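Local coordinates for DIR1 protein (Arabidopsis thaliana, PDB 2RKN) that binds two lysophospholipids side by side as a putative lipid-transfer protein and is required for long-distance signalling in systemic acquired resistance, at residues A[38-46]-A[66-77]. Sequence-based numbering, arbitrary orientation. Where two conformers were deposited one is given.
Sequences ADFACLCGY and PKQCGLANAPTC. With LP3 ((7R)-4,7-dihydroxy-N,N,N-trimethyl-10-oxo-3,5,9-trioxa-4-phosphaheptacosan-1-aminium 4-oxide), chain F; LP3 ((7R)-4,7-dihydroxy-N,N,N-trimethyl-10-oxo-3,5,9-trioxa-4-phosphaheptacosan-1-aminium 4-oxide), chain E.
The ring of Phe40 carries Pro66 on one face. Pro66 CG lies over that face, displaced toward the rim, in a CH-pi contact, 3.8 Å from the ring centroid and 26° off the normal. The ring edge meets the 66-77 segment at two points: Leu71 CD1 approaches Phe40 CZ, and the backbone O of Asn73 lies 3.6 Å from Phe40 CE2. The last turn of helix 59-68 thus covers a face, and the tail that follows borders the edge. This is the all-helical, disulfide-bonded fold of plant lipid-transfer proteins; here the C-terminal tail, through Pro75 and Cys77, helps line the lipid pocket near the ends of the acyl chains. Phe40 CG stands anti to its carbonyl carbon (chi1 -59°), which carries the ring off helix 40-44 toward Pro66 and the edge of the tail. Nearer its backbone, Phe40 CB packs on Pro75 CB at 4.2 Å.

One helical turn later, Cys44 makes the covalent link to Cys77, the last residue of the chain. No hydrogen bond joins the two segments, so the disulfide and apolar contacts hold them together. The tail reaches Phe40 after a Schellman motif at Gly70 ends helix 59-68. Helix 40-44 is capped at its start by Asp39 OD1, which accepts from Cys42 N at 3.3 Å, well above the carboxylate plane. Further disulfides tie Cys42 to Cys5 and Cys69 to Cys32.

The contact also lines the lipid site. Leu43 CD1 touches C26 of the chain E lipid at 3.7 Å, while Leu43 CD2 faces C19 of the chain F lipid. Tyr46 CB packs on C20 of the chain F lipid. Cys77 O, of the C-terminal carboxylate, is hydrogen-bonded to Ser63 OG. Cys44 SG and Cys77 SG are 2.1 Å apart, with a chi3 of -76°.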
loop_
_atom_site.group_PDB
_atom_site.type_symbol
_atom_site.label_atom_id
_atom_site.label_comp_id
_atom_site.label_asym_id
_atom_site.label_seq_id
_atom_site.Cartn_x
_atom_site.Cartn_y
_atom_site.Cartn_z
ATOM N N ALA A 38 2.829 -0.449 -9.282
ATOM C CA ALA A 38 3.023 -1.493 -8.281
ATOM C C ALA A 38 2.450 -2.830 -8.727
ATOM O O ALA A 38 1.534 -2.887 -9.564
ATOM C CB ALA A 38 2.425 -1.073 -6.918
ATOM N N ASP A 39 2.983 -3.909 -8.158
ATOM C CA ASP A 39 2.552 -5.235 -8.525
ATOM C C ASP A 39 1.654 -5.729 -7.385
ATOM O O ASP A 39 2.192 -6.123 -6.303
ATOM C CB ASP A 39 3.798 -6.050 -8.719
ATOM C CG ASP A 39 3.562 -7.471 -9.160
ATOM O OD1 ASP A 39 2.397 -8.011 -9.000
ATOM O OD2 ASP A 39 4.658 -7.994 -9.515
ATOM N N PHE A 40 0.330 -5.707 -7.613
ATOM C CA PHE A 40 -0.568 -6.019 -6.496
ATOM C C PHE A 40 -0.481 -7.413 -6.004
ATOM O O PHE A 40 -0.566 -7.607 -4.778
ATOM C CB PHE A 40 -2.034 -5.684 -6.758
ATOM C CG PHE A 40 -2.293 -4.249 -7.076
ATOM C CD1 PHE A 40 -1.481 -3.250 -6.581
ATOM C CD2 PHE A 40 -3.404 -3.896 -7.795
ATOM C CE1 PHE A 40 -1.738 -1.899 -6.858
ATOM C CE2 PHE A 40 -3.668 -2.522 -8.049
ATOM C CZ PHE A 40 -2.791 -1.549 -7.561
ATOM N N ALA A 41 -0.380 -8.384 -6.911
ATOM C CA ALA A 41 -0.255 -9.776 -6.483
ATOM C C ALA A 41 1.010 -9.959 -5.627
ATOM O O ALA A 41 1.028 -10.755 -4.668
ATOM C CB ALA A 41 -0.210 -10.679 -7.700
ATOM N N CYS A 42 2.075 -9.254 -5.974
ATOM C CA CYS A 42 3.316 -9.306 -5.182
ATOM C C CYS A 42 3.040 -8.756 -3.790
ATOM O O CYS A 42 3.369 -9.393 -2.783
ATOM C CB CYS A 42 4.409 -8.545 -5.985
ATOM S SG CYS A 42 6.015 -8.377 -5.092
ATOM N N LEU A 43 2.326 -7.617 -3.772
ATOM C CA LEU A 43 2.026 -6.966 -2.479
ATOM C C LEU A 43 1.158 -7.849 -1.584
ATOM O O LEU A 43 1.406 -7.942 -0.348
ATOM C CB LEU A 43 1.392 -5.569 -2.649
ATOM C CG LEU A 43 2.339 -4.470 -3.129
ATOM C CD1 LEU A 43 1.625 -3.223 -3.707
ATOM C CD2 LEU A 43 3.360 -4.039 -1.990
ATOM N N CYS A 44 0.169 -8.506 -2.176
ATOM C CA CYS A 44 -0.649 -9.483 -1.454
ATOM C C CYS A 44 0.151 -10.575 -0.755
ATOM O O CYS A 44 -0.302 -11.114 0.242
ATOM C CB CYS A 44 -1.679 -10.138 -2.388
ATOM S SG CYS A 44 -3.011 -8.981 -2.733
ATOM N N GLY A 45 1.310 -10.908 -1.297
ATOM C CA GLY A 45 2.221 -11.867 -0.677
ATOM C C GLY A 45 2.736 -11.447 0.654
ATOM O O GLY A 45 3.245 -12.287 1.410
ATOM N N TYR A 46 2.554 -10.171 1.018
ATOM C CA TYR A 46 3.028 -9.693 2.298
ATOM C C TYR A 46 1.891 -9.656 3.304
ATOM O O TYR A 46 2.085 -9.178 4.414
ATOM C CB TYR A 46 3.609 -8.255 2.180
ATOM C CG TYR A 46 4.955 -8.263 1.493
ATOM C CD1 TYR A 46 5.063 -8.302 0.116
ATOM C CD2 TYR A 46 6.143 -8.348 2.268
ATOM C CE1 TYR A 46 6.347 -8.411 -0.524
ATOM C CE2 TYR A 46 7.390 -8.424 1.665
ATOM C CZ TYR A 46 7.510 -8.456 0.291
ATOM O OH TYR A 46 8.732 -8.548 -0.370
ATOM N N PRO A 66 -5.895 0.648 -3.672
ATOM C CA PRO A 66 -6.121 0.888 -5.117
ATOM C C PRO A 66 -7.464 1.463 -5.494
ATOM O O PRO A 66 -7.496 2.451 -6.283
ATOM C CB PRO A 66 -5.818 -0.512 -5.763
ATOM C CG PRO A 66 -4.826 -1.128 -4.807
ATOM C CD PRO A 66 -5.407 -0.720 -3.416
ATOM N N LYS A 67 -8.610 0.926 -4.986
ATOM C CA LYS A 67 -9.942 1.494 -5.240
ATOM C C LYS A 67 -9.982 2.928 -4.771
ATOM O O LYS A 67 -10.430 3.778 -5.505
ATOM C CB LYS A 67 -11.117 0.667 -4.596
ATOM C CG LYS A 67 -12.584 1.177 -4.826
ATOM C CD LYS A 67 -13.571 0.559 -3.779
ATOM C CE LYS A 67 -15.013 0.996 -3.950
ATOM N NZ LYS A 67 -15.734 -0.064 -4.768
ATOM N N GLN A 68 -9.400 3.216 -3.596
ATOM C CA GLN A 68 -9.403 4.627 -3.099
ATOM C C GLN A 68 -8.699 5.553 -4.058
ATOM O O GLN A 68 -9.088 6.696 -4.224
ATOM C CB GLN A 68 -8.719 4.776 -1.736
ATOM C CG GLN A 68 -9.604 4.537 -0.576
ATOM C CD GLN A 68 -9.087 5.330 0.637
ATOM O OE1 GLN A 68 -8.254 4.860 1.404
ATOM N NE2 GLN A 68 -9.546 6.589 0.742
ATOM N N CYS A 69 -7.704 5.029 -4.740
ATOM C CA CYS A 69 -6.912 5.785 -5.684
ATOM C C CYS A 69 -7.534 5.840 -7.071
ATOM O O CYS A 69 -6.971 6.467 -7.964
ATOM C CB CYS A 69 -5.493 5.210 -5.727
ATOM S SG CYS A 69 -4.400 5.632 -4.320
ATOM N N GLY A 70 -8.683 5.197 -7.244
ATOM C CA GLY A 70 -9.367 5.274 -8.532
ATOM C C GLY A 70 -8.734 4.373 -9.576
ATOM O O GLY A 70 -8.978 4.529 -10.785
ATOM N N LEU A 71 -7.930 3.413 -9.128
ATOM C CA LEU A 71 -7.366 2.462 -10.034
ATOM C C LEU A 71 -8.509 1.532 -10.426
ATOM O O LEU A 71 -9.510 1.444 -9.690
ATOM C CB LEU A 71 -6.152 1.753 -9.410
ATOM C CG LEU A 71 -5.054 2.808 -9.156
ATOM C CD1 LEU A 71 -3.815 2.288 -8.383
ATOM C CD2 LEU A 71 -4.607 3.413 -10.473
ATOM N N ALA A 72 -8.376 0.879 -11.588
ATOM C CA ALA A 72 -9.441 0.003 -12.135
ATOM C C ALA A 72 -9.235 -1.399 -11.620
ATOM O O ALA A 72 -10.194 -2.151 -11.417
ATOM C CB ALA A 72 -9.458 0.017 -13.669
ATOM N N ASN A 73 -7.964 -1.738 -11.394
ATOM C CA ASN A 73 -7.715 -3.018 -10.762
ATOM C C ASN A 73 -7.495 -2.933 -9.273
ATOM O O ASN A 73 -7.187 -1.865 -8.714
ATOM C CB ASN A 73 -6.684 -3.861 -11.498
ATOM C CG ASN A 73 -7.199 -4.320 -12.841
ATOM O OD1 ASN A 73 -7.459 -3.496 -13.722
ATOM N ND2 ASN A 73 -7.368 -5.628 -13.008
ATOM N N ALA A 74 -7.776 -4.048 -8.626
ATOM C CA ALA A 74 -7.830 -4.064 -7.194
ATOM C C ALA A 74 -7.228 -5.361 -6.711
ATOM O O ALA A 74 -7.287 -6.380 -7.415
ATOM C CB ALA A 74 -9.269 -3.912 -6.740
ATOM N N PRO A 75 -6.633 -5.337 -5.508
ATOM C CA PRO A 75 -5.847 -6.457 -4.982
ATOM C C PRO A 75 -6.673 -7.628 -4.442
ATOM O O PRO A 75 -7.390 -7.489 -3.432
ATOM C CB PRO A 75 -5.083 -5.825 -3.832
ATOM C CG PRO A 75 -5.962 -4.796 -3.337
ATOM C CD PRO A 75 -6.678 -4.222 -4.554
ATOM N N THR A 76 -6.505 -8.779 -5.081
ATOM C CA THR A 76 -7.283 -9.982 -4.794
ATOM C C THR A 76 -7.057 -10.556 -3.358
ATOM O O THR A 76 -7.258 -11.747 -3.108
ATOM C CB THR A 76 -6.924 -11.072 -5.814
ATOM O OG1 THR A 76 -5.710 -11.722 -5.409
ATOM C CG2 THR A 76 -6.735 -10.468 -7.226
ATOM N N CYS A 77 -6.625 -9.718 -2.431
ATOM C CA CYS A 77 -6.383 -10.201 -1.087
ATOM C C CYS A 77 -7.088 -9.332 -0.073
ATOM O O CYS A 77 -7.485 -8.207 -0.405
ATOM C CB CYS A 77 -4.879 -10.301 -0.797
ATOM S SG CYS A 77 -3.974 -8.774 -0.903
ATOM O OXT CYS A 77 -7.276 -9.752 1.072
HETATM C C1 LP3 F . 15.228 -0.753 6.961
HETATM C C2 LP3 F . 13.756 -0.963 6.997
HETATM C C3 LP3 F . 13.244 -1.319 5.644
HETATM C C4 LP3 F . 17.209 0.615 3.904
HETATM C C11 LP3 F . 11.448 -2.257 4.755
HETATM C C12 LP3 F . 10.051 -2.636 5.169
HETATM C C13 LP3 F . 9.108 -2.759 3.976
HETATM C C14 LP3 F . 7.676 -2.813 4.512
HETATM C C15 LP3 F . 6.835 -3.674 3.595
HETATM C C16 LP3 F . 5.351 -3.643 3.884
HETATM C C17 LP3 F . 4.569 -3.983 2.616
HETATM C C18 LP3 F . 3.126 -4.342 2.945
HETATM C C19 LP3 F . 2.113 -4.201 1.812
HETATM C C20 LP3 F . 1.156 -5.359 2.090
HETATM C C21 LP3 F . -0.301 -5.121 1.795
HETATM C C22 LP3 F . -1.164 -6.241 2.376
HETATM C C23 LP3 F . -2.610 -6.346 1.837
HETATM C C24 LP3 F . -3.432 -7.358 2.654
HETATM C C25 LP3 F . -4.919 -7.450 2.273
HETATM C C26 LP3 F . -5.820 -8.151 3.312
HETATM C C27 LP3 F . -7.321 -7.767 3.284
HETATM C C28 LP3 F . -8.133 -8.090 4.540
HETATM O O2 LP3 F . 13.414 -1.820 7.954
HETATM O O3 LP3 F . 12.425 -2.347 5.631
HETATM O O11 LP3 F . 11.646 -1.903 3.611
HETATM O O1P LP3 F . 17.847 1.513 7.200
HETATM O O2P LP3 F . 16.122 2.440 5.719
HETATM O O3P LP3 F . 15.550 0.540 7.184
HETATM O O4P LP3 F . 17.091 0.109 5.222
HETATM P P LP3 F . 16.668 1.127 6.299
HETATM C C1 LP3 E . 12.181 6.506 6.102
HETATM C C2 LP3 E . 12.791 5.212 6.488
HETATM C C3 LP3 E . 12.189 4.105 5.702
HETATM C C4 LP3 E . 12.125 10.520 8.553
HETATM C C11 LP3 E . 10.714 2.517 6.142
HETATM C C12 LP3 E . 10.020 1.767 5.018
HETATM C C13 LP3 E . 8.531 2.096 4.922
HETATM C C14 LP3 E . 7.661 0.863 5.156
HETATM C C15 LP3 E . 6.265 1.411 5.356
HETATM C C16 LP3 E . 5.159 0.400 5.190
HETATM C C17 LP3 E . 4.068 1.062 4.361
HETATM C C18 LP3 E . 3.227 0.033 3.646
HETATM C C19 LP3 E . 2.545 0.704 2.463
HETATM C C20 LP3 E . 1.740 -0.265 1.656
HETATM C C21 LP3 E . 1.681 0.463 0.338
HETATM C C22 LP3 E . 0.457 0.110 -0.466
HETATM C C23 LP3 E . -0.098 -1.276 -0.284
HETATM C C24 LP3 E . -1.082 -1.457 -1.413
HETATM C C25 LP3 E . -1.694 -2.816 -1.319
HETATM C C26 LP3 E . -1.982 -3.239 -2.736
HETATM C C27 LP3 E . -2.993 -4.346 -2.769
HETATM C C28 LP3 E . -2.372 -5.666 -2.358
HETATM O O2 LP3 E . 14.097 5.259 6.240
HETATM O O3 LP3 E . 10.963 3.812 6.079
HETATM O O11 LP3 E . 11.039 1.899 7.138
HETATM O O1P LP3 E . 10.743 9.328 6.348
HETATM O O2P LP3 E . 12.993 8.962 5.339
HETATM O O3P LP3 E . 12.115 7.392 7.110
HETATM O O4P LP3 E . 12.909 9.654 7.735
HETATM P P LP3 E . 12.178 8.852 6.634
#